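Local structure of protein Amuc_1100 (Akkermansia muciniphila, 6KNY) at residues L102-Y107 against V145-L150; E176-G181 against Q264-V269. The protein is of unknown function but belongs to the membrane proteins, and its soluble part without the transmembrane region is a monomer. All coordinates share one frame; numbering follows the deposited sequence.

Contact 1 (L102-Y107 against V145-L150)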
loop_
_atom_site.group_PDB
_atom_site.type_symbol
_atom_site.label_atom_id
_atom_site.label_comp_id
_atom_site.label_asym_id
_atom_site.label_seq_id
_atom_site.Cartn_x
_atom_site.Cartn_y
_atom_site.Cartn_z
ATOM N N LEU A 102 -2.218 7.826 2.390
ATOM C CA LEU A 102 -1.690 6.578 1.835
ATOM C C LEU A 102 -0.173 6.447 1.986
ATOM O O LEU A 102 0.468 5.744 1.195
ATOM C CB LEU A 102 -2.083 6.435 0.358
ATOM C CG LEU A 102 -3.588 6.281 0.141
ATOM C CD1 LEU A 102 -3.935 6.452 -1.339
ATOM C CD2 LEU A 102 -4.091 4.941 0.680
ATOM N N GLY A 103 0.415 7.121 2.976
ATOM C CA GLY A 103 1.851 7.149 3.181
ATOM C C GLY A 103 2.588 8.258 2.461
ATOM O O GLY A 103 3.824 8.340 2.569
ATOM N N PHE A 104 1.887 9.122 1.732
ATOM C CA PHE A 104 2.549 10.109 0.888
ATOM C C PHE A 104 2.195 11.542 1.288
ATOM O O PHE A 104 2.187 12.441 0.437
ATOM C CB PHE A 104 2.194 9.874 -0.581
ATOM C CG PHE A 104 2.564 8.500 -1.113
ATOM C CD1 PHE A 104 3.810 8.275 -1.707
ATOM C CD2 PHE A 104 1.653 7.450 -1.066
ATOM C CE1 PHE A 104 4.127 7.021 -2.240
ATOM C CE2 PHE A 104 1.971 6.190 -1.593
ATOM C CZ PHE A 104 3.204 5.976 -2.167
ATOM N N GLN A 105 1.919 11.792 2.577
ATOM C CA GLN A 105 1.581 13.153 2.986
ATOM C C GLN A 105 2.753 14.098 2.775
ATOM O O GLN A 105 2.558 15.306 2.598
ATOM C CB GLN A 105 1.129 13.205 4.452
ATOM C CG GLN A 105 0.539 14.582 4.839
ATOM C CD GLN A 105 -0.111 14.605 6.217
ATOM O OE1 GLN A 105 0.272 13.847 7.108
ATOM N NE2 GLN A 105 -1.104 15.480 6.394
ATOM N N VAL A 106 3.975 13.573 2.753
ATOM C CA VAL A 106 5.132 14.408 2.446
ATOM C C VAL A 106 5.011 15.086 1.076
ATOM O O VAL A 106 5.693 16.080 0.807
ATOM C CB VAL A 106 6.404 13.536 2.538
ATOM C CG1 VAL A 106 6.413 12.460 1.438
ATOM C CG2 VAL A 106 7.663 14.394 2.500
ATOM N N TYR A 107 4.160 14.571 0.193
ATOM C CA TYR A 107 3.967 15.172 -1.120
ATOM C C TYR A 107 2.588 15.818 -1.262
ATOM O O TYR A 107 2.087 15.975 -2.383
ATOM C CB TYR A 107 4.193 14.117 -2.204
ATOM C CG TYR A 107 5.592 13.526 -2.170
ATOM C CD1 TYR A 107 6.710 14.343 -2.288
ATOM C CD2 TYR A 107 5.790 12.157 -1.989
ATOM C CE1 TYR A 107 7.995 13.816 -2.240
ATOM C CE2 TYR A 107 7.076 11.617 -1.937
ATOM C CZ TYR A 107 8.174 12.451 -2.071
ATOM O OH TYR A 107 9.466 11.943 -2.036
ATOM N N VAL A 145 -1.333 4.774 7.876
ATOM C CA VAL A 145 -0.601 4.218 6.745
ATOM C C VAL A 145 0.717 4.970 6.727
ATOM O O VAL A 145 0.757 6.157 6.380
ATOM C CB VAL A 145 -1.340 4.363 5.409
ATOM C CG1 VAL A 145 -0.517 3.716 4.293
ATOM C CG2 VAL A 145 -2.730 3.732 5.499
ATOM N N TYR A 146 1.793 4.296 7.105
ATOM C CA TYR A 146 3.089 4.933 7.271
ATOM C C TYR A 146 4.067 4.317 6.280
ATOM O O TYR A 146 4.219 3.090 6.239
ATOM C CB TYR A 146 3.594 4.764 8.702
ATOM C CG TYR A 146 5.068 5.035 8.824
ATOM C CD1 TYR A 146 5.567 6.331 8.717
ATOM C CD2 TYR A 146 5.963 3.998 9.031
ATOM C CE1 TYR A 146 6.927 6.580 8.813
ATOM C CE2 TYR A 146 7.322 4.239 9.132
ATOM C CZ TYR A 146 7.793 5.531 9.024
ATOM O OH TYR A 146 9.131 5.771 9.129
ATOM N N ARG A 147 4.717 5.168 5.490
ATOM C CA ARG A 147 5.546 4.727 4.373
ATOM C C ARG A 147 6.892 5.436 4.425
ATOM O O ARG A 147 6.980 6.625 4.074
ATOM C CB ARG A 147 4.837 4.998 3.050
ATOM C CG ARG A 147 5.655 4.705 1.788
ATOM C CD ARG A 147 5.195 5.620 0.623
ATOM N NE ARG A 147 5.716 6.981 0.782
ATOM C CZ ARG A 147 6.842 7.425 0.231
ATOM N NH1 ARG A 147 7.547 6.641 -0.585
ATOM N NH2 ARG A 147 7.248 8.664 0.472
ATOM N N PRO A 148 7.957 4.752 4.856
ATOM C CA PRO A 148 9.295 5.364 4.806
ATOM C C PRO A 148 9.682 5.732 3.380
ATOM O O PRO A 148 9.296 5.066 2.418
ATOM C CB PRO A 148 10.217 4.268 5.362
ATOM C CG PRO A 148 9.316 3.368 6.202
ATOM C CD PRO A 148 7.934 3.461 5.562
ATOM N N GLN A 149 10.451 6.810 3.245
ATOM C CA GLN A 149 10.899 7.221 1.917
ATOM C C GLN A 149 11.908 6.228 1.377
ATOM O O GLN A 149 12.723 5.680 2.123
ATOM C CB GLN A 149 11.531 8.615 1.951
ATOM C CG GLN A 149 10.543 9.722 2.269
ATOM C CD GLN A 149 11.211 11.075 2.422
ATOM O OE1 GLN A 149 12.340 11.280 1.965
ATOM N NE2 GLN A 149 10.531 11.999 3.097
ATOM N N LEU A 150 11.859 6.016 0.067
ATOM C CA LEU A 150 12.828 5.203 -0.626
ATOM C C LEU A 150 14.105 5.993 -0.863
ATOM O O LEU A 150 14.078 7.220 -0.932
ATOM C CB LEU A 150 12.254 4.739 -1.963
ATOM C CG LEU A 150 10.975 3.908 -1.884
ATOM C CD1 LEU A 150 10.422 3.649 -3.301
ATOM C CD2 LEU A 150 11.257 2.600 -1.149
HETATM O O HOH W 1 4.397 7.857 5.674
HETATM O O HOH W 2 6.800 9.472 3.314
#
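R147 leaves the end of strand 141-146 and lays its side chain across G103 and F104, residues of the loop that follows helix 97-100, so in this alpha/beta fold the contact joins the end of that strand to a loop packed on helices 70-91 and 117-134. One direct hydrogen bond crosses it: R147 NE donates to G103 O (2.9 Å), an almost straight bond lying in the guanidinium plane but reaching the carbonyl from above its own plane. Two waters add to it. Water 1 accepts from R147 N and donates to G103 O, while water 2 donates to both G103 O and R147 O, which leaves G103 O with three donors. The far end of R147 is held by charge, NH1 forming salt bridges with E153 and E123; E153 also hydrogen-bonds Y107 OH.

Packing sets the rest. The arginine chain is bent at chi3 (77°), which turns the guanidinium nearly parallel to the F104 ring, the planes 11° apart. CD makes a CH-pi contact 3.6 Å from the ring centroid, and Y107 CE2 comes obliquely to NH2. Glycine suits position 103 because, at its phi of 90°, a CB would press on the carbonyl O of L102 and would also collide with R147 CB. Beside it the branched V145 covers the loop backbone, with CG1 held anti to its own N and resting 3.6 Å from L102 C.

Contact 2 (E176-G181 against Q264-V269)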
loop_
_atom_site.group_PDB
_atom_site.type_symbol
_atom_site.label_atom_id
_atom_site.label_comp_id
_atom_site.label_asym_id
_atom_site.label_seq_id
_atom_site.Cartn_x
_atom_site.Cartn_y
_atom_site.Cartn_z
ATOM N N GLU A 176 3.905 0.392 6.779
ATOM C CA GLU A 176 3.189 -0.117 7.939
ATOM C C GLU A 176 1.743 0.327 7.837
ATOM O O GLU A 176 1.470 1.472 7.475
ATOM C CB GLU A 176 3.756 0.428 9.261
ATOM C CG GLU A 176 5.241 0.252 9.478
ATOM C CD GLU A 176 5.679 0.866 10.818
ATOM O OE1 GLU A 176 4.804 1.118 11.678
ATOM O OE2 GLU A 176 6.889 1.116 10.995
ATOM N N ILE A 177 0.825 -0.554 8.200
ATOM C CA ILE A 177 -0.584 -0.203 8.276
ATOM C C ILE A 177 -1.114 -0.629 9.637
ATOM O O ILE A 177 -0.830 -1.738 10.108
ATOM C CB ILE A 177 -1.400 -0.845 7.143
ATOM C CG1 ILE A 177 -0.780 -0.490 5.785
ATOM C CG2 ILE A 177 -2.852 -0.397 7.227
ATOM C CD1 ILE A 177 -1.606 -0.939 4.594
ATOM N N ALA A 178 -1.860 0.266 10.278
ATOM C CA ALA A 178 -2.538 -0.016 11.528
ATOM C C ALA A 178 -4.028 0.172 11.289
ATOM O O ALA A 178 -4.443 1.156 10.657
ATOM C CB ALA A 178 -2.042 0.910 12.644
ATOM N N PHE A 179 -4.823 -0.782 11.758
ATOM C CA PHE A 179 -6.270 -0.684 11.641
ATOM C C PHE A 179 -6.879 -1.446 12.802
ATOM O O PHE A 179 -6.169 -2.086 13.588
ATOM C CB PHE A 179 -6.790 -1.228 10.304
ATOM C CG PHE A 179 -6.306 -2.619 9.973
ATOM C CD1 PHE A 179 -6.960 -3.736 10.462
ATOM C CD2 PHE A 179 -5.201 -2.804 9.156
ATOM C CE1 PHE A 179 -6.520 -5.021 10.145
ATOM C CE2 PHE A 179 -4.751 -4.071 8.830
ATOM C CZ PHE A 179 -5.412 -5.191 9.328
ATOM N N GLN A 180 -8.204 -1.369 12.907
ATOM C CA GLN A 180 -8.898 -2.082 13.962
ATOM C C GLN A 180 -10.317 -2.391 13.521
ATOM O O GLN A 180 -10.902 -1.681 12.700
ATOM C CB GLN A 180 -8.888 -1.289 15.283
ATOM C CG GLN A 180 -9.837 -0.124 15.359
ATOM C CD GLN A 180 -10.201 0.232 16.813
ATOM O OE1 GLN A 180 -10.901 -0.521 17.492
ATOM N NE2 GLN A 180 -9.714 1.373 17.288
ATOM N N GLY A 181 -10.857 -3.469 14.072
ATOM C CA GLY A 181 -12.213 -3.882 13.771
ATOM C C GLY A 181 -12.534 -5.103 14.594
ATOM O O GLY A 181 -11.734 -5.537 15.431
ATOM N N GLN A 264 -13.104 -5.165 19.947
ATOM C CA GLN A 264 -12.258 -4.619 18.897
ATOM C C GLN A 264 -10.885 -5.270 18.966
ATOM O O GLN A 264 -10.358 -5.521 20.056
ATOM C CB GLN A 264 -12.107 -3.103 19.032
ATOM C CG GLN A 264 -13.357 -2.284 18.674
ATOM C CD GLN A 264 -13.666 -2.250 17.186
ATOM O OE1 GLN A 264 -14.502 -3.005 16.693
ATOM N NE2 GLN A 264 -13.010 -1.353 16.470
ATOM N N VAL A 265 -10.324 -5.559 17.797
ATOM C CA VAL A 265 -8.980 -6.108 17.668
ATOM C C VAL A 265 -8.129 -5.101 16.902
ATOM O O VAL A 265 -8.555 -4.582 15.862
ATOM C CB VAL A 265 -9.013 -7.470 16.958
ATOM C CG1 VAL A 265 -7.601 -7.988 16.721
ATOM C CG2 VAL A 265 -9.859 -8.465 17.763
ATOM N N PHE A 266 -6.948 -4.804 17.423
ATOM C CA PHE A 266 -6.047 -3.840 16.805
ATOM C C PHE A 266 -4.919 -4.585 16.103
ATOM O O PHE A 266 -4.324 -5.500 16.686
ATOM C CB PHE A 266 -5.508 -2.884 17.864
ATOM C CG PHE A 266 -4.274 -2.118 17.451
ATOM C CD1 PHE A 266 -2.998 -2.640 17.666
ATOM C CD2 PHE A 266 -4.388 -0.857 16.878
ATOM C CE1 PHE A 266 -1.862 -1.925 17.300
ATOM C CE2 PHE A 266 -3.260 -0.130 16.514
ATOM C CZ PHE A 266 -1.996 -0.661 16.725
ATOM N N VAL A 267 -4.657 -4.201 14.871
ATOM C CA VAL A 267 -3.619 -4.782 14.056
ATOM C C VAL A 267 -2.658 -3.756 13.532
ATOM O O VAL A 267 -3.036 -2.733 13.085
ATOM C CB VAL A 267 -4.176 -5.502 12.828
ATOM C CG1 VAL A 267 -3.070 -6.114 11.998
ATOM C CG2 VAL A 267 -5.151 -6.563 13.225
ATOM N N GLN A 268 -1.396 -4.097 13.586
ATOM C CA GLN A 268 -0.348 -3.308 13.035
ATOM C C GLN A 268 0.576 -4.257 12.323
ATOM O O GLN A 268 1.131 -5.153 12.912
ATOM C CB GLN A 268 0.377 -2.488 14.055
ATOM C CG GLN A 268 1.207 -1.445 13.365
ATOM C CD GLN A 268 1.777 -0.408 14.289
ATOM O OE1 GLN A 268 1.162 0.624 14.551
ATOM N NE2 GLN A 268 2.967 -0.672 14.785
ATOM N N VAL A 269 0.693 -4.058 11.029
ATOM C CA VAL A 269 1.513 -4.899 10.189
ATOM C C VAL A 269 2.571 -4.138 9.403
ATOM O O VAL A 269 2.317 -3.070 8.919
ATOM C CB VAL A 269 0.648 -5.761 9.250
ATOM C CG1 VAL A 269 -0.182 -4.910 8.336
ATOM C CG2 VAL A 269 1.511 -6.669 8.425
#
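F179 and V267 lie side by side where strands 170-181 and 265-276 run antiparallel as neighbours in the mixed sheet. They form the central one of three hydrogen-bonded pairs, with I177-V269 and G181-V265 on either side, and each pair carries two main-chain N-H...O bonds. F179 holds CG between its backbone N and carbonyl carbon (chi1 52°), which sets the ring alongside V267, whose CB sits over one face at 3.9 Å from the centroid, a CH-pi contact. Helix 183-194 packs on this apolar face, F179 meeting A189 and V267 meeting V186, which suits beta-branched valine and a flat ring.

A178, Q180, F266 and Q268 occupy the other face. There the small A178 accommodates two larger neighbours: its CB lies 3.7 Å from Q268 OE1 and 4.2 Å from F266 CE2. Q268 runs out extended, and its OE1 is hydrogen-bonded by K144.

At the strand end Q264 folds back at chi2 (-72°). The modelled 2.5 Å between Q264 NE2 and Q180 OE1 is very short, so its exact length is doubtful. Q264 NE2 also hydrogen-bonds S140 OG; a leucine here would probably leave S140 OG without that partner and perhaps Q180 OE1 without its amide donor. Hydrocarbon thus seals one face against its helix, whereas the other is mixed, A178 and F266 lying beside the amides of Q180 and Q268.

Overall arrangement
Following the chain from the N terminus, helix 70-91 and helix 97-100 lead into the loop at 102-107. Helix 117-134 and strand 141-146 come next, and contact 1 closes this first loop, of 37 intervening residues, when 145-150 returns to it. The chain then enters strand 170-181, passes helix 183-194 and strand 201-210, and contact 2 closes a second loop at 264-269, of 82 residues, many not modelled. The loops stand in series, neither nested nor crossed. Their centres are about 18 Å apart, yet E176 N probably donates to Y146 O (2.8 Å). Contact 1 ties the loop between helices 97-100 and 117-134 to the end of strand 141-146; contact 2 joins two strands of the sheet.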